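PDB 5X7L: TsrD from Streptomyces laurentii, which belongs to the SnoaL-like polyketide cyclase family and has the curved-sheet-and-helix architecture of the NTF2 superfamily. Local coordinates for residues S8-F16 and D108-F117. Residues are numbered along the deposited sequence; the frame is centred on the assembly and turned at random.
With IPA (isopropyl alcohol), chain G.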
ATOM      1  N   SER B   8      22.757  -3.035   1.952  1.00 22.53           N
ATOM      2  CA  SER B   8      22.843  -1.846   1.110  1.00 21.79           C
ATOM      3  C   SER B   8      21.476  -1.188   0.934  1.00 17.81           C
ATOM      4  O   SER B   8      21.372   0.036   0.938  1.00 16.99           O
ATOM      5  CB  SER B   8      23.444  -2.190  -0.256  1.00 27.20           C
ATOM      6  OG  SER B   8      24.744  -2.736  -0.112  1.00 32.36           O
ATOM      7  N   VAL B   9      20.430  -1.995   0.787  1.00 17.61           N
ATOM      8  CA  VAL B   9      19.080  -1.453   0.651  1.00 16.79           C
ATOM      9  C   VAL B   9      18.643  -0.805   1.965  1.00 16.04           C
ATOM     10  O   VAL B   9      18.004   0.250   1.959  1.00 15.65           O
ATOM     11  CB  VAL B   9      18.066  -2.528   0.219  1.00 18.27           C
ATOM     12  CG1 VAL B   9      16.660  -1.946   0.156  1.00 18.29           C
ATOM     13  CG2 VAL B   9      18.458  -3.104  -1.137  1.00 19.68           C
ATOM     14  N   GLN B  10      19.007  -1.420   3.087  1.00 16.42           N
ATOM     15  CA  GLN B  10      18.733  -0.821   4.393  1.00 16.87           C
ATOM     16  C   GLN B  10      19.375   0.562   4.512  1.00 15.89           C
ATOM     17  O   GLN B  10      18.773   1.484   5.061  1.00 16.30           O
ATOM     18  CB  GLN B  10      19.221  -1.728   5.518  1.00 18.37           C
ATOM     19  CG  GLN B  10      18.385  -2.984   5.682  1.00 20.86           C
ATOM     20  N   GLN B  11      20.586   0.708   3.982  1.00 16.03           N
ATOM     21  CA  GLN B  11      21.266   2.001   3.994  1.00 16.71           C
ATOM     22  C   GLN B  11      20.540   3.027   3.125  1.00 14.64           C
ATOM     23  O   GLN B  11      20.425   4.189   3.515  1.00 15.73           O
ATOM     24  CB  GLN B  11      22.723   1.865   3.543  1.00 21.16           C
ATOM     25  CG  GLN B  11      23.509   3.170   3.602  1.00 28.72           C
ATOM     26  CD  GLN B  11      23.615   3.738   5.008  1.00 36.40           C
ATOM     27  OE1 GLN B  11      22.840   4.614   5.397  1.00 40.01           O
ATOM     28  NE2 GLN B  11      24.577   3.239   5.778  1.00 39.90           N
ATOM     29  N   LEU B  12      20.054   2.606   1.957  1.00 14.38           N
ATOM     30  CA  LEU B  12      19.235   3.489   1.119  1.00 14.49           C
ATOM     31  C   LEU B  12      18.033   3.992   1.907  1.00 12.88           C
ATOM     32  O   LEU B  12      17.716   5.181   1.881  1.00 13.60           O
ATOM     33  CB  LEU B  12      18.745   2.787  -0.153  1.00 15.13           C
ATOM     34  CG  LEU B  12      19.771   2.310  -1.183  1.00 16.42           C
ATOM     35  CD1 LEU B  12      19.050   1.671  -2.361  1.00 18.49           C
ATOM     36  CD2 LEU B  12      20.663   3.445  -1.658  1.00 18.89           C
HETATM   37  N   MSE B  13      17.369   3.081   2.611  1.00 12.97           N
HETATM   38  CA  MSE B  13      16.184   3.449   3.380  1.00 13.18           C
HETATM   39  C   MSE B  13      16.512   4.407   4.504  1.00 12.61           C
HETATM   40  O   MSE B  13      15.719   5.295   4.799  1.00 13.50           O
HETATM   41  CB  MSE B  13      15.490   2.216   3.954  1.00 13.68           C
HETATM   42  CG  MSE B  13      14.767   1.390   2.899  1.00 14.83           C
HETATM   43 SE   MSE B  13      13.458   2.417   1.863  0.80 15.76          SE
HETATM   44  CE  MSE B  13      12.502   3.294   3.329  1.00 15.09           C
ATOM     45  N   GLU B  14      17.673   4.250   5.139  1.00 13.28           N
ATOM     46  CA  GLU B  14      18.068   5.181   6.199  1.00 14.98           C
ATOM     47  C   GLU B  14      18.178   6.603   5.649  1.00 13.36           C
ATOM     48  O   GLU B  14      17.723   7.560   6.277  1.00 13.86           O
ATOM     49  CB  GLU B  14      19.385   4.754   6.852  1.00 17.11           C
ATOM     50  CG  GLU B  14      19.262   3.509   7.713  1.00 19.78           C
ATOM     51  N   HIS B  15      18.762   6.737   4.464  1.00 13.13           N
ATOM     52  CA  HIS B  15      18.842   8.042   3.819  1.00 13.27           C
ATOM     53  C   HIS B  15      17.468   8.573   3.432  1.00 11.94           C
ATOM     54  O   HIS B  15      17.192   9.759   3.600  1.00 12.74           O
ATOM     55  CB  HIS B  15      19.741   7.985   2.586  1.00 14.54           C
ATOM     56  CG  HIS B  15      21.199   7.975   2.911  1.00 16.55           C
ATOM     57  ND1 HIS B  15      21.846   9.067   3.447  1.00 18.33           N
ATOM     58  CD2 HIS B  15      22.140   7.012   2.773  1.00 19.28           C
ATOM     59  CE1 HIS B  15      23.124   8.779   3.624  1.00 21.89           C
ATOM     60  NE2 HIS B  15      23.328   7.538   3.223  1.00 21.26           N
ATOM     61  N   PHE B  16      16.611   7.699   2.913  1.00 11.86           N
ATOM     62  CA  PHE B  16      15.264   8.104   2.518  1.00 11.80           C
ATOM     63  C   PHE B  16      14.510   8.676   3.720  1.00 11.91           C
ATOM     64  O   PHE B  16      13.939   9.765   3.652  1.00 12.27           O
ATOM     65  CB  PHE B  16      14.505   6.920   1.916  1.00 11.89           C
ATOM     66  CG  PHE B  16      13.136   7.268   1.404  1.00 11.61           C
ATOM     67  CD1 PHE B  16      12.974   7.822   0.142  1.00 13.21           C
ATOM     68  CD2 PHE B  16      12.009   7.038   2.179  1.00 12.54           C
ATOM     69  CE1 PHE B  16      11.713   8.139  -0.336  1.00 14.02           C
ATOM     70  CE2 PHE B  16      10.748   7.354   1.708  1.00 12.36           C
ATOM     71  CZ  PHE B  16      10.598   7.907   0.449  1.00 13.64           C
ATOM     72  N   ASP B 108       5.446   1.786   0.101  1.00 11.05           N
ATOM     73  CA  ASP B 108       6.142   2.135  -1.138  1.00 11.27           C
ATOM     74  C   ASP B 108       6.889   0.923  -1.666  1.00 10.26           C
ATOM     75  O   ASP B 108       7.594   0.251  -0.911  1.00 11.76           O
ATOM     76  CB  ASP B 108       7.175   3.244  -0.910  1.00 12.97           C
ATOM     77  CG  ASP B 108       6.557   4.599  -0.631  1.00 14.21           C
ATOM     78  OD1 ASP B 108       5.319   4.743  -0.664  1.00 15.87           O
ATOM     79  OD2 ASP B 108       7.337   5.536  -0.373  1.00 15.17           O
ATOM     80  N   ILE B 109       6.746   0.665  -2.962  1.00 10.12           N
ATOM     81  CA  ILE B 109       7.570  -0.315  -3.655  1.00 10.20           C
ATOM     82  C   ILE B 109       8.519   0.451  -4.558  1.00 10.03           C
ATOM     83  O   ILE B 109       8.076   1.189  -5.433  1.00 10.89           O
ATOM     84  CB  ILE B 109       6.726  -1.294  -4.489  1.00 10.44           C
ATOM     85  CG1 ILE B 109       5.723  -2.023  -3.591  1.00 10.87           C
ATOM     86  CG2 ILE B 109       7.631  -2.279  -5.221  1.00 11.43           C
ATOM     87  CD1 ILE B 109       4.753  -2.910  -4.336  1.00 12.64           C
ATOM     88  N   PHE B 110       9.821   0.282  -4.338  1.00 10.80           N
ATOM     89  CA  PHE B 110      10.843   0.949  -5.135  1.00 11.23           C
ATOM     90  C   PHE B 110      11.507  -0.014  -6.106  1.00 11.21           C
ATOM     91  O   PHE B 110      11.805  -1.158  -5.756  1.00 11.83           O
ATOM     92  CB  PHE B 110      11.937   1.533  -4.245  1.00 11.85           C
ATOM     93  CG  PHE B 110      11.475   2.621  -3.325  1.00 11.40           C
ATOM     94  CD1 PHE B 110      11.250   3.905  -3.800  1.00 11.92           C
ATOM     95  CD2 PHE B 110      11.301   2.371  -1.971  1.00 12.55           C
ATOM     96  CE1 PHE B 110      10.844   4.917  -2.946  1.00 13.09           C
ATOM     97  CE2 PHE B 110      10.891   3.381  -1.113  1.00 13.11           C
ATOM     98  CZ  PHE B 110      10.666   4.654  -1.601  1.00 13.26           C
ATOM     99  N   LEU B 111      11.747   0.473  -7.320  1.00 11.31           N
ATOM    100  CA  LEU B 111      12.589  -0.201  -8.301  1.00 11.67           C
ATOM    101  C   LEU B 111      14.015   0.325  -8.173  1.00 11.37           C
ATOM    102  O   LEU B 111      14.235   1.536  -8.183  1.00 12.55           O
ATOM    103  CB  LEU B 111      12.061   0.054  -9.714  1.00 13.06           C
ATOM    104  CG  LEU B 111      12.855  -0.525 -10.889  1.00 14.15           C
ATOM    105  CD1 LEU B 111      12.820  -2.046 -10.877  1.00 15.81           C
ATOM    106  CD2 LEU B 111      12.316   0.024 -12.206  1.00 16.24           C
ATOM    107  N   ILE B 112      14.976  -0.587  -8.059  1.00 11.88           N
ATOM    108  CA  ILE B 112      16.386  -0.230  -7.926  1.00 12.90           C
ATOM    109  C   ILE B 112      17.086  -0.301  -9.284  1.00 13.28           C
ATOM    110  O   ILE B 112      17.069  -1.342  -9.941  1.00 13.87           O
ATOM    111  CB  ILE B 112      17.098  -1.161  -6.919  1.00 13.37           C
ATOM    112  CG1 ILE B 112      16.414  -1.083  -5.549  1.00 13.97           C
ATOM    113  CG2 ILE B 112      18.577  -0.807  -6.802  1.00 14.18           C
ATOM    114  CD1 ILE B 112      16.744  -2.239  -4.630  1.00 14.83           C
ATOM    115  N   GLU B 113      17.687   0.817  -9.690  1.00 13.90           N
ATOM    116  CA  GLU B 113      18.505   0.899 -10.900  1.00 14.46           C
ATOM    117  C   GLU B 113      19.789   1.623 -10.562  1.00 15.02           C
ATOM    118  O   GLU B 113      19.759   2.653  -9.889  1.00 15.49           O
ATOM    119  CB  GLU B 113      17.788   1.662 -12.014  1.00 15.67           C
ATOM    120  CG  GLU B 113      16.584   0.946 -12.589  1.00 16.73           C
ATOM    121  CD  GLU B 113      15.844   1.767 -13.632  1.00 17.21           C
ATOM    122  OE1 GLU B 113      16.202   2.944 -13.856  1.00 17.64           O
ATOM    123  OE2 GLU B 113      14.886   1.232 -14.223  1.00 17.77           O
ATOM    124  N   ASP B 114      20.912   1.091 -11.032  1.00 16.79           N
ATOM    125  CA  ASP B 114      22.216   1.698 -10.779  1.00 17.51           C
ATOM    126  C   ASP B 114      22.435   1.919  -9.281  1.00 16.33           C
ATOM    127  O   ASP B 114      23.004   2.928  -8.868  1.00 17.26           O
ATOM    128  CB  ASP B 114      22.351   3.021 -11.544  1.00 19.17           C
ATOM    129  CG  ASP B 114      22.130   2.857 -13.035  1.00 21.78           C
ATOM    130  OD1 ASP B 114      22.749   1.954 -13.636  1.00 22.92           O
ATOM    131  OD2 ASP B 114      21.333   3.630 -13.608  1.00 23.44           O
ATOM    132  N   GLY B 115      21.961   0.976  -8.471  1.00 15.60           N
ATOM    133  CA  GLY B 115      22.159   1.021  -7.028  1.00 15.81           C
ATOM    134  C   GLY B 115      21.325   2.042  -6.269  1.00 14.37           C
ATOM    135  O   GLY B 115      21.589   2.288  -5.091  1.00 15.25           O
ATOM    136  N   LEU B 116      20.322   2.624  -6.928  1.00 13.49           N
ATOM    137  CA  LEU B 116      19.486   3.670  -6.330  1.00 12.63           C
ATOM    138  C   LEU B 116      18.018   3.426  -6.663  1.00 12.01           C
ATOM    139  O   LEU B 116      17.705   2.751  -7.642  1.00 13.34           O
ATOM    140  CB  LEU B 116      19.914   5.047  -6.842  1.00 12.88           C
ATOM    141  CG  LEU B 116      21.343   5.476  -6.497  1.00 13.78           C
ATOM    142  CD1 LEU B 116      21.771   6.661  -7.348  1.00 14.54           C
ATOM    143  CD2 LEU B 116      21.476   5.816  -5.017  1.00 15.40           C
ATOM    144  N   PHE B 117      17.114   3.979  -5.861  1.00 11.91           N
ATOM    145  CA  PHE B 117      15.692   3.912  -6.196  1.00 12.18           C
ATOM    146  C   PHE B 117      15.424   4.820  -7.393  1.00 11.72           C
ATOM    147  O   PHE B 117      15.773   5.996  -7.366  1.00 12.44           O
ATOM    148  CB  PHE B 117      14.809   4.348  -5.026  1.00 11.92           C
ATOM    149  CG  PHE B 117      14.997   3.548  -3.764  1.00 11.87           C
ATOM    150  CD1 PHE B 117      15.274   2.184  -3.798  1.00 12.62           C
ATOM    151  CD2 PHE B 117      14.857   4.163  -2.527  1.00 13.00           C
ATOM    152  CE1 PHE B 117      15.424   1.463  -2.623  1.00 13.23           C
ATOM    153  CE2 PHE B 117      15.006   3.450  -1.352  1.00 13.81           C
ATOM    154  CZ  PHE B 117      15.290   2.097  -1.397  1.00 13.64           C
TER
HETATM  155  C1  IPA G 202       8.098   7.752  -2.623  1.00 20.11           C
HETATM  156  C2  IPA G 202       7.135   8.628  -1.832  1.00 20.20           C
HETATM  157  C3  IPA G 202       5.803   8.756  -2.560  1.00 24.59           C
HETATM  158  O2  IPA G 202       6.908   8.050  -0.551  1.00 19.62           O
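Leu12 on helix 6-22 packs against the hairpin of strands 101-113 and 116-124, where the N-terminal helix of this NTF2-like fold lies on the curved antiparallel sheet. From the backbone outward, Leu12 CB sits 3.7 Å from Phe117 CZ; CG lies anti to the carbonyl carbon (chi1 -64°), which carries both methyls toward the hairpin. CD1 lies over the face of the Phe117 ring, 28° off its normal, a CH-pi contact in which Leu12 CD1 is 3.6 Å from Phe117 CE1. CD2 turns to the type I' turn from Glu113 to Leu116, meeting Gly115 O and, more loosely, Leu116 CD2. One helical turn back, Val9 CG2 touches Ile112 CD1. Selenomethionine Met13, its chain bent at chi2 and chi3, brings SE obliquely to two rings, 3.7 Å from Phe117 CE2 and 4.0 Å from Phe110 CE2; Leu71 of strand 61-74 and Ala80 of strand 77-88 also touch it. Farther along, Phe110 points an edge at the face of Phe16, T-shaped, with planes at 69°. No hydrogen bond crosses between helix and hairpin; the join is apolar and largely buried. Past the Phe16 ring lies an isopropyl alcohol, probably from the crystallisation liquor, whose O2 meets the ring edge near CZ and donates a 2.6 Å hydrogen bond to Asp108 OD2.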